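Local coordinates for protein carboxypeptidase D (Drosophila melanogaster, PDB 3MN8) that releases C-terminal arginine or lysine from peptides and proteins as a zinc-dependent metallocarboxypeptidase, processing growth factors, peptide hormones and neuropeptides, at residues Ile339-Asp353 / Arg367-Thr379. Sequence-based numbering, arbitrary orientation.
Sequences IKGLVTDASGFPIAD and RTSKRGEYWRLLT
Arg-367 forms a salt bridge with Asp-353 at the exposed end of the contact. Its NE donates to OD2 of Asp-353 at 2.7 Å, meeting that oxygen from above the carboxylate plane. The carboxylate and guanidinium planes stand 86° apart, so the pair is not a flat two-pronged bridge. Arg-367 is poorly ordered. OG1 of Thr-368 donates to Ile-351 O at 2.6 Å, in the carbonyl plane and on a lone pair. On its other branch, CG2 packs crosswise on CG2 of Val-343. The type I turn Ser-369 to Gly-372 follows, and Arg-371 O lies beside CB of Pro-350. Gly-372 O accepts from Val-343 N at 3.0 Å. From Glu-373 the segment becomes an edge strand, antiparallel to 339-344, whose other side pairs with 410-415. This sheet belongs to the transthyretin-like domain that follows the catalytic domain, and the contact lies away from the zinc site. Tyr-374 has CG between its backbone N and carbonyl carbon (chi1 77°), which lays the ring over the backbone of Lys-340 and Gly-341. CD1 of Ile-339 meets the ring edge, 3.6 Å from Tyr-374 OH. That hydroxyl also bonds to Leu-412 O. With an alanine here, the Gly-341 backbone would probably lose its aromatic cover and Leu-412 O its hydroxyl partner. Trp-375 turns to the other face, where its CD1 touches CB and CD of Lys-340; the lysine NZ continues to Leu-90 O and Glu-408. Arg-376 closes the ladder with two backbone bonds to Ile-339, and its guanidinium leads away to Asp-244.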
ATOM      1  N   ILE A 339      -9.968 -14.151   4.216  1.00 19.50           N
ATOM      2  CA  ILE A 339     -11.121 -14.101   5.095  1.00 34.05           C
ATOM      3  C   ILE A 339     -11.135 -12.832   5.903  1.00 35.38           C
ATOM      4  O   ILE A 339     -10.232 -11.991   5.819  1.00 33.30           O
ATOM      5  CB  ILE A 339     -11.138 -15.250   6.116  1.00 30.88           C
ATOM      6  CG1 ILE A 339      -9.843 -15.219   6.940  1.00 35.02           C
ATOM      7  CG2 ILE A 339     -11.375 -16.593   5.416  1.00 23.03           C
ATOM      8  CD1 ILE A 339      -9.757 -16.264   8.049  1.00 27.15           C
ATOM      9  N   LYS A 340     -12.187 -12.711   6.694  1.00 28.38           N
ATOM     10  CA  LYS A 340     -12.368 -11.569   7.554  1.00 31.60           C
ATOM     11  C   LYS A 340     -13.484 -11.915   8.511  1.00 39.54           C
ATOM     12  O   LYS A 340     -14.289 -12.820   8.227  1.00 26.16           O
ATOM     13  CB  LYS A 340     -12.700 -10.308   6.749  1.00 38.40           C
ATOM     14  CG  LYS A 340     -14.005 -10.318   5.970  1.00 27.91           C
ATOM     15  CD  LYS A 340     -14.233  -8.928   5.382  1.00 22.72           C
ATOM     16  CE  LYS A 340     -15.445  -8.861   4.487  1.00 16.94           C
ATOM     17  NZ  LYS A 340     -15.439  -7.570   3.741  1.00 22.65           N
ATOM     18  N   GLY A 341     -13.510 -11.228   9.652  1.00 22.44           N
ATOM     19  CA  GLY A 341     -14.497 -11.528  10.670  1.00 16.97           C
ATOM     20  C   GLY A 341     -14.367 -10.751  11.958  1.00 25.36           C
ATOM     21  O   GLY A 341     -13.614  -9.777  12.070  1.00 17.30           O
ATOM     22  N   LEU A 342     -15.125 -11.200  12.947  1.00 35.72           N
ATOM     23  CA  LEU A 342     -15.177 -10.520  14.223  1.00 36.16           C
ATOM     24  C   LEU A 342     -14.807 -11.453  15.341  1.00 38.38           C
ATOM     25  O   LEU A 342     -15.270 -12.598  15.396  1.00 42.35           O
ATOM     26  CB  LEU A 342     -16.581  -9.990  14.483  1.00 31.01           C
ATOM     27  CG  LEU A 342     -17.148  -9.053  13.414  1.00 30.35           C
ATOM     28  CD1 LEU A 342     -18.607  -8.790  13.725  1.00 30.84           C
ATOM     29  CD2 LEU A 342     -16.349  -7.744  13.302  1.00 27.79           C
ATOM     30  N   VAL A 343     -13.965 -10.960  16.234  1.00 29.54           N
ATOM     31  CA  VAL A 343     -13.727 -11.652  17.480  1.00 30.98           C
ATOM     32  C   VAL A 343     -14.548 -10.875  18.482  1.00 37.14           C
ATOM     33  O   VAL A 343     -14.363  -9.667  18.677  1.00 28.75           O
ATOM     34  CB  VAL A 343     -12.244 -11.673  17.872  1.00 35.41           C
ATOM     35  CG1 VAL A 343     -12.066 -12.308  19.244  1.00 12.22           C
ATOM     36  CG2 VAL A 343     -11.436 -12.403  16.810  1.00 28.11           C
ATOM     37  N   THR A 344     -15.481 -11.577  19.105  1.00 50.67           N
ATOM     38  CA  THR A 344     -16.475 -10.912  19.908  1.00 51.32           C
ATOM     39  C   THR A 344     -16.650 -11.547  21.280  1.00 50.09           C
ATOM     40  O   THR A 344     -16.230 -12.682  21.520  1.00 43.78           O
ATOM     41  CB  THR A 344     -17.820 -10.930  19.195  1.00 51.15           C
ATOM     42  OG1 THR A 344     -18.689  -9.976  19.809  1.00 71.11           O
ATOM     43  CG2 THR A 344     -18.445 -12.327  19.275  1.00 35.32           C
ATOM     44  N   ASP A 345     -17.257 -10.770  22.169  1.00 38.70           N
ATOM     45  CA  ASP A 345     -17.727 -11.219  23.468  1.00 35.66           C
ATOM     46  C   ASP A 345     -18.688 -12.361  23.340  1.00 46.95           C
ATOM     47  O   ASP A 345     -19.165 -12.679  22.240  1.00 32.26           O
ATOM     48  CB  ASP A 345     -18.563 -10.109  24.094  1.00 27.89           C
ATOM     49  CG  ASP A 345     -17.853  -9.415  25.182  1.00 31.41           C
ATOM     50  OD1 ASP A 345     -18.384  -8.395  25.678  1.00 55.83           O
ATOM     51  OD2 ASP A 345     -16.764  -9.902  25.539  1.00 27.84           O
ATOM     52  N   ALA A 346     -19.004 -12.935  24.499  1.00 61.83           N
ATOM     53  CA  ALA A 346     -20.225 -13.709  24.680  1.00 63.06           C
ATOM     54  C   ALA A 346     -21.382 -12.721  24.678  1.00 53.12           C
ATOM     55  O   ALA A 346     -22.470 -13.037  24.193  1.00 53.35           O
ATOM     56  CB  ALA A 346     -20.190 -14.483  25.984  1.00 61.55           C
ATOM     57  N   SER A 347     -21.129 -11.527  25.224  1.00 29.10           N
ATOM     58  CA  SER A 347     -22.032 -10.389  25.064  1.00 34.29           C
ATOM     59  C   SER A 347     -22.197 -10.059  23.588  1.00 38.76           C
ATOM     60  O   SER A 347     -22.968  -9.176  23.232  1.00 41.89           O
ATOM     61  CB  SER A 347     -21.481  -9.143  25.771  1.00 49.52           C
ATOM     62  OG  SER A 347     -21.292  -9.365  27.159  1.00 56.26           O
ATOM     63  N   GLY A 348     -21.454 -10.758  22.734  1.00 45.36           N
ATOM     64  CA  GLY A 348     -21.441 -10.459  21.314  1.00 47.16           C
ATOM     65  C   GLY A 348     -20.817  -9.099  21.063  1.00 30.83           C
ATOM     66  O   GLY A 348     -21.233  -8.365  20.169  1.00 40.29           O
ATOM     67  N   PHE A 349     -19.805  -8.779  21.863  1.00 19.86           N
ATOM     68  CA  PHE A 349     -19.208  -7.454  21.883  1.00 23.63           C
ATOM     69  C   PHE A 349     -17.723  -7.498  21.517  1.00 33.80           C
ATOM     70  O   PHE A 349     -16.958  -8.280  22.083  1.00 35.72           O
ATOM     71  CB  PHE A 349     -19.378  -6.811  23.265  1.00 20.35           C
ATOM     72  CG  PHE A 349     -18.851  -5.423  23.328  1.00 38.48           C
ATOM     73  CD1 PHE A 349     -19.688  -4.343  23.086  1.00 49.89           C
ATOM     74  CD2 PHE A 349     -17.504  -5.191  23.563  1.00 40.70           C
ATOM     75  CE1 PHE A 349     -19.198  -3.043  23.111  1.00 39.97           C
ATOM     76  CE2 PHE A 349     -17.004  -3.897  23.592  1.00 28.53           C
ATOM     77  CZ  PHE A 349     -17.855  -2.822  23.364  1.00 31.56           C
ATOM     78  N   PRO A 350     -17.305  -6.627  20.588  1.00 34.82           N
ATOM     79  CA  PRO A 350     -15.990  -6.751  19.952  1.00 32.45           C
ATOM     80  C   PRO A 350     -14.825  -6.756  20.923  1.00 34.94           C
ATOM     81  O   PRO A 350     -14.759  -5.899  21.803  1.00 36.52           O
ATOM     82  CB  PRO A 350     -15.908  -5.506  19.052  1.00 30.07           C
ATOM     83  CG  PRO A 350     -16.920  -4.568  19.581  1.00 33.38           C
ATOM     84  CD  PRO A 350     -18.021  -5.419  20.143  1.00 30.42           C
ATOM     85  N   ILE A 351     -13.916  -7.713  20.749  1.00 32.90           N
ATOM     86  CA  ILE A 351     -12.651  -7.701  21.470  1.00 32.31           C
ATOM     87  C   ILE A 351     -11.553  -7.065  20.615  1.00 35.80           C
ATOM     88  O   ILE A 351     -11.218  -7.553  19.526  1.00 30.55           O
ATOM     89  CB  ILE A 351     -12.200  -9.110  21.881  1.00 37.05           C
ATOM     90  CG1 ILE A 351     -13.352  -9.883  22.528  1.00 33.72           C
ATOM     91  CG2 ILE A 351     -11.026  -9.015  22.831  1.00 20.43           C
ATOM     92  CD1 ILE A 351     -13.027 -11.349  22.803  1.00 23.81           C
ATOM     93  N   ALA A 352     -10.989  -5.975  21.115  1.00 34.61           N
ATOM     94  CA  ALA A 352      -9.971  -5.245  20.384  1.00 28.10           C
ATOM     95  C   ALA A 352      -8.617  -5.833  20.713  1.00 33.62           C
ATOM     96  O   ALA A 352      -8.425  -6.383  21.794  1.00 37.21           O
ATOM     97  CB  ALA A 352     -10.021  -3.789  20.749  1.00 21.01           C
ATOM     98  N   ASP A 353      -7.685  -5.734  19.776  1.00 32.20           N
ATOM     99  CA  ASP A 353      -6.346  -6.294  19.975  1.00 31.92           C
ATOM    100  C   ASP A 353      -6.296  -7.805  20.212  1.00 27.98           C
ATOM    101  O   ASP A 353      -5.316  -8.331  20.732  1.00 23.55           O
ATOM    102  CB  ASP A 353      -5.633  -5.569  21.113  1.00 44.85           C
ATOM    103  CG  ASP A 353      -4.599  -4.585  20.603  1.00 71.16           C
ATOM    104  OD1 ASP A 353      -3.409  -4.954  20.562  1.00 81.26           O
ATOM    105  OD2 ASP A 353      -4.971  -3.452  20.232  1.00 79.74           O
ATOM    106  N   ARG A 367      -4.021  -8.587  14.325  1.00 29.15           N
ATOM    107  CA  ARG A 367      -4.509  -7.970  15.550  1.00 31.61           C
ATOM    108  C   ARG A 367      -5.840  -7.280  15.259  1.00 31.08           C
ATOM    109  O   ARG A 367      -5.916  -6.423  14.381  1.00 51.63           O
ATOM    110  CB  ARG A 367      -3.456  -6.981  16.065  1.00 42.60           C
ATOM    111  CG  ARG A 367      -3.835  -6.225  17.300  1.00 54.56           C
ATOM    112  CD  ARG A 367      -4.263  -4.827  16.916  1.00 68.77           C
ATOM    113  NE  ARG A 367      -3.699  -3.858  17.834  1.00 83.46           N
ATOM    114  CZ  ARG A 367      -2.797  -2.922  17.548  1.00 91.58           C
ATOM    115  NH1 ARG A 367      -2.319  -2.749  16.320  1.00 98.13           N
ATOM    116  NH2 ARG A 367      -2.388  -2.130  18.529  1.00 90.23           N
ATOM    117  N   THR A 368      -6.904  -7.668  15.957  1.00 18.91           N
ATOM    118  CA  THR A 368      -8.211  -7.088  15.648  1.00 26.08           C
ATOM    119  C   THR A 368      -8.269  -5.595  15.936  1.00 31.20           C
ATOM    120  O   THR A 368      -7.544  -5.074  16.800  1.00 30.41           O
ATOM    121  CB  THR A 368      -9.374  -7.762  16.392  1.00 22.12           C
ATOM    122  OG1 THR A 368      -9.258  -7.511  17.795  1.00 21.63           O
ATOM    123  CG2 THR A 368      -9.396  -9.268  16.119  1.00 18.73           C
ATOM    124  N   SER A 369      -9.145  -4.918  15.199  1.00 25.89           N
ATOM    125  CA  SER A 369      -9.386  -3.493  15.357  1.00 16.48           C
ATOM    126  C   SER A 369     -10.198  -3.223  16.630  1.00 34.89           C
ATOM    127  O   SER A 369     -10.604  -4.150  17.337  1.00 45.06           O
ATOM    128  CB  SER A 369     -10.150  -2.970  14.144  1.00 13.61           C
ATOM    129  OG  SER A 369     -11.518  -3.344  14.223  1.00 19.15           O
ATOM    130  N   LYS A 370     -10.433  -1.948  16.921  1.00 31.13           N
ATOM    131  CA  LYS A 370     -11.249  -1.573  18.072  1.00 32.83           C
ATOM    132  C   LYS A 370     -12.627  -2.210  18.012  1.00 23.97           C
ATOM    133  O   LYS A 370     -13.250  -2.434  19.040  1.00 44.79           O
ATOM    134  CB  LYS A 370     -11.361  -0.045  18.182  1.00 27.11           C
ATOM    135  CG  LYS A 370     -10.043   0.625  18.570  1.00 28.95           C
ATOM    136  CD  LYS A 370     -10.004   2.119  18.250  1.00 28.29           C
ATOM    137  CE  LYS A 370      -8.613   2.688  18.567  1.00 28.03           C
ATOM    138  NZ  LYS A 370      -8.574   4.180  18.598  1.00 39.40           N
ATOM    139  N   ARG A 371     -13.086  -2.512  16.804  1.00 16.86           N
ATOM    140  CA  ARG A 371     -14.380  -3.149  16.615  1.00 27.59           C
ATOM    141  C   ARG A 371     -14.214  -4.658  16.442  1.00 24.39           C
ATOM    142  O   ARG A 371     -15.128  -5.358  16.040  1.00 35.76           O
ATOM    143  CB  ARG A 371     -15.145  -2.502  15.439  1.00 32.53           C
ATOM    144  CG  ARG A 371     -15.048  -0.958  15.436  1.00 30.07           C
ATOM    145  CD  ARG A 371     -16.229  -0.220  14.815  1.00 35.75           C
ATOM    146  NE  ARG A 371     -16.352  -0.412  13.383  1.00 44.20           N
ATOM    147  CZ  ARG A 371     -16.143   0.492  12.434  1.00 59.30           C
ATOM    148  NH1 ARG A 371     -16.300   0.108  11.186  1.00 59.79           N
ATOM    149  NH2 ARG A 371     -15.780   1.745  12.694  1.00 73.38           N
ATOM    150  N   GLY A 372     -13.033  -5.158  16.762  1.00 27.75           N
ATOM    151  CA  GLY A 372     -12.786  -6.587  16.752  1.00 37.24           C
ATOM    152  C   GLY A 372     -12.745  -7.181  15.362  1.00 25.58           C
ATOM    153  O   GLY A 372     -12.936  -8.376  15.175  1.00 21.85           O
ATOM    154  N   GLU A 373     -12.487  -6.337  14.380  1.00 22.17           N
ATOM    155  CA  GLU A 373     -12.405  -6.796  13.008  1.00 35.34           C
ATOM    156  C   GLU A 373     -11.008  -7.277  12.661  1.00 39.17           C
ATOM    157  O   GLU A 373     -10.015  -6.787  13.204  1.00 40.14           O
ATOM    158  CB  GLU A 373     -12.781  -5.678  12.035  1.00 33.04           C
ATOM    159  CG  GLU A 373     -13.609  -4.565  12.614  1.00 40.59           C
ATOM    160  CD  GLU A 373     -13.731  -3.399  11.644  1.00 39.58           C
ATOM    161  OE1 GLU A 373     -14.370  -3.591  10.585  1.00 24.43           O
ATOM    162  OE2 GLU A 373     -13.183  -2.304  11.937  1.00 35.27           O
ATOM    163  N   TYR A 374     -10.940  -8.229  11.735  1.00 30.15           N
ATOM    164  CA  TYR A 374      -9.671  -8.661  11.171  1.00 32.91           C
ATOM    165  C   TYR A 374      -9.909  -9.082   9.725  1.00 42.14           C
ATOM    166  O   TYR A 374     -10.998  -9.539   9.360  1.00 31.36           O
ATOM    167  CB  TYR A 374      -9.089  -9.834  11.952  1.00 27.00           C
ATOM    168  CG  TYR A 374      -9.767 -11.141  11.618  1.00 33.31           C
ATOM    169  CD1 TYR A 374     -10.870 -11.588  12.351  1.00 21.73           C
ATOM    170  CD2 TYR A 374      -9.323 -11.918  10.548  1.00 32.27           C
ATOM    171  CE1 TYR A 374     -11.512 -12.782  12.018  1.00 33.36           C
ATOM    172  CE2 TYR A 374      -9.954 -13.106  10.214  1.00 32.64           C
ATOM    173  CZ  TYR A 374     -11.044 -13.531  10.952  1.00 31.31           C
ATOM    174  OH  TYR A 374     -11.657 -14.709  10.618  1.00 33.58           O
ATOM    175  N   TRP A 375      -8.886  -8.900   8.902  1.00 33.20           N
ATOM    176  CA  TRP A 375      -8.895  -9.387   7.543  1.00 17.18           C
ATOM    177  C   TRP A 375      -7.612 -10.169   7.395  1.00 32.88           C
ATOM    178  O   TRP A 375      -6.532  -9.633   7.657  1.00 37.48           O
ATOM    179  CB  TRP A 375      -8.865  -8.231   6.544  1.00 21.54           C
ATOM    180  CG  TRP A 375      -9.932  -7.220   6.738  1.00 23.82           C
ATOM    181  CD1 TRP A 375     -11.066  -7.056   5.980  1.00 22.84           C
ATOM    182  CD2 TRP A 375      -9.968  -6.201   7.742  1.00 27.76           C
ATOM    183  NE1 TRP A 375     -11.811  -6.007   6.469  1.00 19.69           N
ATOM    184  CE2 TRP A 375     -11.160  -5.469   7.552  1.00 29.42           C
ATOM    185  CE3 TRP A 375      -9.112  -5.841   8.794  1.00 17.01           C
ATOM    186  CZ2 TRP A 375     -11.515  -4.410   8.373  1.00 22.42           C
ATOM    187  CZ3 TRP A 375      -9.472  -4.797   9.611  1.00 16.69           C
ATOM    188  CH2 TRP A 375     -10.659  -4.091   9.397  1.00 18.42           C
ATOM    189  N   ARG A 376      -7.709 -11.428   6.984  1.00 27.93           N
ATOM    190  CA  ARG A 376      -6.509 -12.224   6.790  1.00 21.18           C
ATOM    191  C   ARG A 376      -6.402 -12.630   5.335  1.00 33.96           C
ATOM    192  O   ARG A 376      -7.133 -13.501   4.840  1.00 23.31           O
ATOM    193  CB  ARG A 376      -6.495 -13.442   7.711  1.00 25.89           C
ATOM    194  CG  ARG A 376      -5.297 -14.367   7.523  1.00 35.50           C
ATOM    195  CD  ARG A 376      -3.988 -13.699   7.890  1.00 33.46           C
ATOM    196  NE  ARG A 376      -2.843 -14.583   7.665  1.00 41.17           N
ATOM    197  CZ  ARG A 376      -1.567 -14.227   7.797  1.00 46.42           C
ATOM    198  NH1 ARG A 376      -1.240 -12.993   8.148  1.00 68.32           N
ATOM    199  NH2 ARG A 376      -0.608 -15.109   7.577  1.00 53.41           N
ATOM    200  N   LEU A 377      -5.491 -11.965   4.643  1.00 30.83           N
ATOM    201  CA  LEU A 377      -5.299 -12.231   3.233  1.00 29.47           C
ATOM    202  C   LEU A 377      -4.779 -13.640   3.086  1.00 25.08           C
ATOM    203  O   LEU A 377      -3.846 -14.037   3.778  1.00 39.22           O
ATOM    204  CB  LEU A 377      -4.300 -11.241   2.645  1.00 22.50           C
ATOM    205  CG  LEU A 377      -4.665  -9.769   2.794  1.00 29.04           C
ATOM    206  CD1 LEU A 377      -3.721  -8.931   1.954  1.00 28.52           C
ATOM    207  CD2 LEU A 377      -6.115  -9.524   2.403  1.00 26.58           C
ATOM    208  N   LEU A 378      -5.360 -14.397   2.172  1.00 36.31           N
ATOM    209  CA  LEU A 378      -4.925 -15.770   1.986  1.00 32.64           C
ATOM    210  C   LEU A 378      -4.878 -16.189   0.519  1.00 18.09           C
ATOM    211  O   LEU A 378      -5.681 -15.777  -0.301  1.00 31.29           O
ATOM    212  CB  LEU A 378      -5.800 -16.735   2.806  1.00 27.21           C
ATOM    213  CG  LEU A 378      -5.671 -16.740   4.342  1.00 22.92           C
ATOM    214  CD1 LEU A 378      -6.766 -17.558   4.989  1.00 25.44           C
ATOM    215  CD2 LEU A 378      -4.317 -17.265   4.791  1.00 23.68           C
ATOM    216  N   THR A 379      -3.888 -17.000   0.209  1.00 36.01           N
ATOM    217  CA  THR A 379      -3.830 -17.722  -1.035  1.00 40.00           C
ATOM    218  C   THR A 379      -4.945 -18.750  -0.993  1.00 44.47           C
ATOM    219  O   THR A 379      -5.353 -19.162   0.093  1.00 36.28           O
ATOM    220  CB  THR A 379      -2.481 -18.433  -1.111  1.00 50.51           C
ATOM    221  OG1 THR A 379      -1.464 -17.452  -1.347  1.00 59.55           O
ATOM    222  CG2 THR A 379      -2.450 -19.488  -2.221  1.00 66.23           C
TER